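PDB 4DLL: 2-hydroxy-3-oxopropionate reductase from Polaromonas sp. JS666, which probably catalyses the NAD(P)H-dependent reduction of 2-hydroxy-3-oxopropanoate (tartronate semialdehyde) to D-glycerate. Local coordinates for residues A[229-234]-A[247-252]; A[216-221]-A[308-313]; A[207-212]-A[241-246]. All blocks are in the same frame, centred on the assembly; numbering follows the deposited sequence.

How the interactions relate
All three contacts belong to the helical C-terminal half of the chain, on the same side of its centre, with their own centres 10 to 12 Å apart. Interactions 2 and 3 share helix 194-222, through 216-221 and 207-212, and interaction 1 packs against it through Val230 and Met251. Along the chain follow 229-234, 241-246, 247-252 and finally 308-313, so interaction 3 alternates with both others while interaction 1 falls wholly between the two halves of interaction 2. Packing of Met251 on Phe310 and a probable hydrogen bond from Gly248 N to Val243 O join neighbouring contacts. The long helix thus gathers the short helices that follow it, and the C-terminal one, into one domain, which also meets the second subunit.

Interaction 1 of 3, residues A[229-234]-A[247-252]; sequences KVKEAI and HGQRMV
Lys231 supplies most of what meets here, laying its aliphatic chain against the backbone of Gly248 and Gln249, with Val252 touching it further along the facing helix. The lysine is extended from CB to CE, which carries its methylenes over to that helix, and it bends only at the last torsion, chi4 -73°, where NZ turns alongside Gln249. Lys231 CD lies 4.1 Å from Gly248 C and equally far from Val252 CG2, the branch of the valine that does the touching. One carbon further on, Lys231 CE rests 3.7 Å from the backbone N of Gln249. Lys231 NZ stands 4.1 Å from Gln249 CB, with the glutamine side chain running at about a right angle to the lysine. Because Gly248 carries no side chain, the lysine methylenes come close to bare main chain, although the two short helix axes remain 10.9 Å apart and run nearly antiparallel (157°). This is a contact made by one long side chain, not by interdigitated ridges, and it is only partly buried. Around it, Lys231 also packs on Leu244 and Gln245 of helix 242-245, while Glu232 O accepts a hydrogen bond from Arg185 of the second subunit. The contact thus joins two short helices of the helical C-terminal domain beside its long helix 194-222, against which Val230 and Met251 both pack.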
# COMPACT_ATOMS: atom_id res chain seq x y z
N LYS A 229 7.81 12.98 10.24
CA LYS A 229 6.67 13.09 11.19
C LYS A 229 5.40 12.66 10.50
O LYS A 229 4.59 11.95 11.07
CB LYS A 229 6.49 14.52 11.75
CG LYS A 229 7.43 14.92 12.90
CD LYS A 229 7.38 13.99 14.10
CE LYS A 229 6.33 14.39 15.10
NZ LYS A 229 6.31 13.43 16.25
N VAL A 230 5.24 13.12 9.27
CA VAL A 230 4.21 12.68 8.38
C VAL A 230 4.15 11.16 8.27
O VAL A 230 3.06 10.59 8.33
CB VAL A 230 4.41 13.30 6.98
CG1 VAL A 230 3.57 12.58 5.97
CG2 VAL A 230 4.05 14.79 7.03
N LYS A 231 5.29 10.49 8.13
CA LYS A 231 5.27 9.05 8.00
C LYS A 231 4.76 8.47 9.29
O LYS A 231 3.99 7.51 9.27
CB LYS A 231 6.68 8.49 7.70
CG LYS A 231 6.72 6.98 7.57
CD LYS A 231 8.01 6.49 7.01
CE LYS A 231 8.22 5.02 7.25
NZ LYS A 231 8.55 4.59 8.67
N GLU A 232 5.22 9.06 10.40
CA GLU A 232 4.88 8.61 11.74
C GLU A 232 3.40 8.82 12.02
O GLU A 232 2.81 8.11 12.87
CB GLU A 232 5.68 9.38 12.82
CG GLU A 232 5.59 8.74 14.26
CD GLU A 232 6.07 9.67 15.38
OE1 GLU A 232 6.83 10.64 15.11
OE2 GLU A 232 5.67 9.42 16.55
N ALA A 233 2.83 9.84 11.37
CA ALA A 233 1.43 10.25 11.64
C ALA A 233 0.45 9.32 10.94
O ALA A 233 -0.50 8.81 11.55
CB ALA A 233 1.18 11.72 11.24
N ILE A 234 0.69 9.09 9.66
CA ILE A 234 -0.15 8.17 8.88
C ILE A 234 0.08 6.66 9.12
O ILE A 234 -0.65 5.83 8.56
CB ILE A 234 -0.03 8.50 7.37
CG1 ILE A 234 1.28 7.98 6.81
CG2 ILE A 234 -0.15 10.06 7.17
CD1 ILE A 234 1.56 8.41 5.35
N HIS A 247 10.29 0.96 1.99
CA HIS A 247 10.78 2.01 1.09
C HIS A 247 10.60 3.45 1.53
O HIS A 247 11.36 4.33 1.10
CB HIS A 247 10.11 1.86 -0.25
CG HIS A 247 10.13 0.45 -0.75
ND1 HIS A 247 11.18 -0.06 -1.47
CD2 HIS A 247 9.23 -0.55 -0.61
CE1 HIS A 247 10.93 -1.33 -1.75
NE2 HIS A 247 9.77 -1.65 -1.23
N GLY A 248 9.56 3.72 2.30
CA GLY A 248 9.33 5.06 2.77
C GLY A 248 10.39 5.53 3.77
O GLY A 248 10.79 6.72 3.75
N GLN A 249 10.81 4.63 4.66
CA GLN A 249 11.87 4.92 5.61
C GLN A 249 13.16 5.22 4.86
O GLN A 249 13.87 6.16 5.25
CB GLN A 249 12.06 3.81 6.64
CG GLN A 249 12.98 4.18 7.84
CD GLN A 249 12.74 5.61 8.52
OE1 GLN A 249 13.65 6.16 9.15
NE2 GLN A 249 11.55 6.18 8.37
N ARG A 250 13.41 4.50 3.75
CA ARG A 250 14.56 4.77 2.86
C ARG A 250 14.39 6.10 2.15
O ARG A 250 15.37 6.70 1.65
CB ARG A 250 14.74 3.68 1.79
CG ARG A 250 15.16 2.27 2.27
CD ARG A 250 14.94 1.22 1.17
NE ARG A 250 15.17 -0.13 1.65
CZ ARG A 250 14.91 -1.25 0.99
NH1 ARG A 250 14.39 -1.24 -0.23
NH2 ARG A 250 15.16 -2.43 1.58
N MSE A 251 13.15 6.55 2.02
CA MSE A 251 12.94 7.81 1.34
C MSE A 251 13.28 8.94 2.30
O MSE A 251 13.96 9.93 1.93
CB MSE A 251 11.52 7.94 0.84
CG MSE A 251 11.24 7.06 -0.38
SE MSE A 251 9.34 7.15 -0.81
CE MSE A 251 9.38 5.48 -1.95
N VAL A 252 12.82 8.75 3.54
CA VAL A 252 13.05 9.66 4.64
C VAL A 252 14.55 9.82 4.86
O VAL A 252 15.01 10.93 5.05
CB VAL A 252 12.39 9.15 5.96
CG1 VAL A 252 12.89 9.94 7.16
CG2 VAL A 252 10.85 9.22 5.90

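Interaction 2 of 3, residues A[216-221]-A[308-313]; sequences ALLFAT and GLFVEL
Leu218 sets its branched end against the ring of Phe310, and this is the tight part of the contact. CD1 of Leu218 stands over one face of the Phe310 ring, displaced toward the rim, 4.2 Å from the ring centroid and 21° off the normal, a CH-pi contact. The branch point follows, with Leu218 CG 3.9 Å from Phe310 CE2, and Leu218 CD2 reaches Phe310 CZ at 4.0 Å. The phenylalanine leaves its backbone pointing past helix 194-222; with CG anti to its N (chi1 -174°), the outer ring atoms CE2 and CZ are brought against the leucine. Such packing of a C-terminal helix against the long helix 194-222 fits the all-helical C-terminal domain of the beta-hydroxyacid dehydrogenases, here joining segments separated by 86 residues. Elsewhere the fit slackens. Leu313 is met by the same methyl, Leu218 CD1 lying 4.3 Å from Leu313 CB, and Leu217 CB stays 4.9 Å from Phe310 CE2, its side chain packing instead on Met227 and Val230. Toward the partly exposed side, Val311 turns away from helix 194-222 and rests on Phe256, Leu304 and Leu301. Leu218 also packs on Phe281 of the second subunit.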
# COMPACT_ATOMS: atom_id res chain seq x y z
N ALA A 216 3.34 11.74 -2.16
CA ALA A 216 2.69 12.31 -1.03
C ALA A 216 3.68 12.85 0.02
O ALA A 216 3.42 13.86 0.65
CB ALA A 216 1.63 11.37 -0.44
N LEU A 217 4.83 12.20 0.16
CA LEU A 217 5.81 12.65 1.12
C LEU A 217 6.51 13.91 0.63
O LEU A 217 6.92 14.75 1.45
CB LEU A 217 6.86 11.59 1.40
CG LEU A 217 6.39 10.34 2.14
CD1 LEU A 217 7.62 9.44 2.43
CD2 LEU A 217 5.61 10.67 3.40
N LEU A 218 6.70 14.01 -0.68
CA LEU A 218 7.25 15.23 -1.22
C LEU A 218 6.25 16.39 -1.13
O LEU A 218 6.62 17.49 -0.78
CB LEU A 218 7.76 15.03 -2.65
CG LEU A 218 9.10 14.30 -2.71
CD1 LEU A 218 9.18 13.43 -3.96
CD2 LEU A 218 10.25 15.30 -2.65
N PHE A 219 5.00 16.15 -1.50
CA PHE A 219 3.94 17.12 -1.37
C PHE A 219 3.91 17.66 0.06
O PHE A 219 3.91 18.87 0.29
CB PHE A 219 2.61 16.46 -1.74
CG PHE A 219 1.40 17.29 -1.40
CD1 PHE A 219 0.93 18.26 -2.28
CD2 PHE A 219 0.73 17.09 -0.19
CE1 PHE A 219 -0.17 19.02 -1.97
CE2 PHE A 219 -0.38 17.86 0.13
CZ PHE A 219 -0.84 18.82 -0.77
N ALA A 220 3.89 16.77 1.04
CA ALA A 220 3.82 17.20 2.43
C ALA A 220 5.00 18.13 2.76
O ALA A 220 4.83 19.21 3.32
CB ALA A 220 3.81 16.02 3.34
N THR A 221 6.18 17.72 2.32
CA THR A 221 7.42 18.42 2.54
C THR A 221 7.53 19.77 1.82
O THR A 221 7.91 20.73 2.48
CB THR A 221 8.59 17.49 2.21
OG1 THR A 221 8.45 16.31 3.01
CG2 THR A 221 9.92 18.14 2.52
N GLY A 308 14.15 4.59 -5.32
CA GLY A 308 14.89 5.66 -5.95
C GLY A 308 14.02 6.44 -6.90
O GLY A 308 14.48 7.41 -7.50
N LEU A 309 12.74 6.07 -7.01
CA LEU A 309 11.80 6.78 -7.88
C LEU A 309 11.43 8.13 -7.31
O LEU A 309 11.11 9.07 -8.05
CB LEU A 309 10.54 5.92 -8.15
CG LEU A 309 9.39 6.56 -8.91
CD1 LEU A 309 9.77 6.68 -10.40
CD2 LEU A 309 8.07 5.80 -8.73
N PHE A 310 11.44 8.21 -5.99
CA PHE A 310 11.51 9.45 -5.25
C PHE A 310 12.43 10.47 -5.93
O PHE A 310 12.04 11.63 -6.12
CB PHE A 310 12.09 9.10 -3.90
CG PHE A 310 12.11 10.21 -2.92
CD1 PHE A 310 13.25 11.02 -2.79
CD2 PHE A 310 11.06 10.38 -2.03
CE1 PHE A 310 13.32 12.03 -1.84
CE2 PHE A 310 11.09 11.40 -1.07
CZ PHE A 310 12.24 12.24 -0.98
N VAL A 311 13.64 10.04 -6.30
CA VAL A 311 14.62 10.95 -6.89
C VAL A 311 14.05 11.53 -8.19
O VAL A 311 14.01 12.76 -8.36
CB VAL A 311 16.02 10.30 -7.04
CG1 VAL A 311 16.99 11.25 -7.69
CG2 VAL A 311 16.55 9.87 -5.69
N GLU A 312 13.54 10.66 -9.06
CA GLU A 312 12.86 11.10 -10.28
C GLU A 312 11.83 12.16 -9.97
O GLU A 312 11.77 13.18 -10.64
CB GLU A 312 12.18 9.93 -11.01
N LEU A 313 11.02 11.93 -8.92
CA LEU A 313 9.90 12.83 -8.64
C LEU A 313 10.27 14.10 -7.86
O LEU A 313 9.63 15.15 -8.03
CB LEU A 313 8.73 12.10 -7.98
CG LEU A 313 7.96 11.00 -8.73
CD1 LEU A 313 6.90 10.47 -7.79
CD2 LEU A 313 7.31 11.51 -10.01

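Interaction 3 of 3, residues A[207-212]-A[241-246]; sequences GITIGA and SRVLQL
Val243 and Thr209 form the apolar heart of this contact, methyl against methyl. Val243 CG1, anti to its own backbone N (chi1 160°), comes within 3.6 Å of Thr209 CG2 and lies just as near the backbone N of Ile210. The same methyl, Val243 CG1, touches Ile210 CG1 at 3.9 Å, the two side chains meeting at about a right angle, so a single valine branch lodges against two successive residues of helix 194-222. The polar groups are held locally, not across the contact. Thr209 faces Val243 with its methyl while its hydroxyl is turned back along the helix, where OG1 bonds Ile205 O. Ser241 is the N-cap of helix 242-245: its OG accepts from Leu244 N at 2.8 Å in a nearly straight bond (169°), satisfying an amide of the first turn, while Ser241 OG sits 4.0 Å from Thr209 CG2. The contact borders the dimer interface directly: Ser241 packs on Ser241 of the second subunit and Val243 on Phe238 of that subunit. Within the helical C-terminal domain, Ile210 also packs on Tyr293 of helix 284-301, and Leu244 reaches Lys231 and Ile234 of helix 227-234.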
# COMPACT_ATOMS: atom_id res chain seq x y z
N GLY A 207 5.33 -1.19 -7.49
CA GLY A 207 5.82 -0.11 -8.34
C GLY A 207 4.98 1.15 -8.27
O GLY A 207 5.51 2.25 -8.23
N ILE A 208 3.67 1.01 -8.23
CA ILE A 208 2.81 2.19 -8.07
C ILE A 208 2.83 2.78 -6.63
O ILE A 208 2.84 4.00 -6.47
CB ILE A 208 1.37 1.84 -8.53
CG1 ILE A 208 1.34 1.42 -10.02
CG2 ILE A 208 0.46 2.97 -8.34
CD1 ILE A 208 0.09 0.52 -10.38
N THR A 209 2.83 1.93 -5.59
CA THR A 209 2.76 2.37 -4.22
C THR A 209 4.01 3.15 -3.84
O THR A 209 3.95 4.16 -3.17
CB THR A 209 2.53 1.23 -3.25
OG1 THR A 209 1.36 0.52 -3.66
CG2 THR A 209 2.31 1.82 -1.85
N ILE A 210 5.14 2.69 -4.34
CA ILE A 210 6.36 3.45 -4.26
C ILE A 210 6.19 4.90 -4.71
O ILE A 210 6.55 5.82 -3.97
CB ILE A 210 7.46 2.71 -5.06
CG1 ILE A 210 8.02 1.59 -4.22
CG2 ILE A 210 8.65 3.59 -5.36
CD1 ILE A 210 8.96 0.60 -5.08
N GLY A 211 5.64 5.11 -5.89
CA GLY A 211 5.40 6.46 -6.41
C GLY A 211 4.33 7.23 -5.64
O GLY A 211 4.49 8.42 -5.37
N ALA A 212 3.26 6.56 -5.26
CA ALA A 212 2.28 7.20 -4.40
C ALA A 212 2.93 7.71 -3.07
O ALA A 212 2.56 8.74 -2.52
CB ALA A 212 1.18 6.20 -4.09
N SER A 241 1.14 0.77 4.69
CA SER A 241 1.48 -0.33 3.79
C SER A 241 2.89 -0.89 4.07
O SER A 241 3.68 -0.26 4.78
CB SER A 241 1.41 0.15 2.36
OG SER A 241 2.57 0.90 2.02
N ARG A 242 3.22 -2.07 3.52
CA ARG A 242 4.59 -2.58 3.63
C ARG A 242 5.55 -1.66 2.83
O ARG A 242 6.67 -1.43 3.27
CB ARG A 242 4.69 -4.05 3.12
CG ARG A 242 6.06 -4.76 3.44
CD ARG A 242 6.09 -5.17 4.95
NE ARG A 242 4.80 -5.82 5.26
CZ ARG A 242 4.56 -7.12 5.03
NH1 ARG A 242 5.56 -7.90 4.55
NH2 ARG A 242 3.34 -7.65 5.28
N VAL A 243 5.07 -1.06 1.73
CA VAL A 243 5.89 -0.11 0.96
C VAL A 243 6.20 1.19 1.75
O VAL A 243 7.38 1.64 1.74
CB VAL A 243 5.29 0.19 -0.41
CG1 VAL A 243 5.84 1.53 -1.03
CG2 VAL A 243 5.55 -1.01 -1.32
N LEU A 244 5.19 1.75 2.44
CA LEU A 244 5.45 2.93 3.28
C LEU A 244 6.52 2.62 4.34
O LEU A 244 7.48 3.37 4.47
CB LEU A 244 4.18 3.46 3.96
CG LEU A 244 4.29 4.58 5.02
CD1 LEU A 244 4.94 5.85 4.41
CD2 LEU A 244 2.89 4.95 5.63
N GLN A 245 6.34 1.54 5.10
CA GLN A 245 7.29 1.20 6.16
C GLN A 245 8.69 0.81 5.64
O GLN A 245 9.68 1.10 6.30
CB GLN A 245 6.76 0.06 7.05
CG GLN A 245 5.35 0.35 7.67
CD GLN A 245 5.31 1.69 8.51
OE1 GLN A 245 4.45 2.57 8.29
NE2 GLN A 245 6.26 1.83 9.44
N LEU A 246 8.78 0.12 4.49
CA LEU A 246 10.12 -0.29 4.07
C LEU A 246 10.74 0.81 3.23
O LEU A 246 11.58 1.52 3.72
CB LEU A 246 10.14 -1.64 3.36
CG LEU A 246 11.52 -2.20 2.93
CD1 LEU A 246 12.22 -2.99 4.12
CD2 LEU A 246 11.38 -3.09 1.67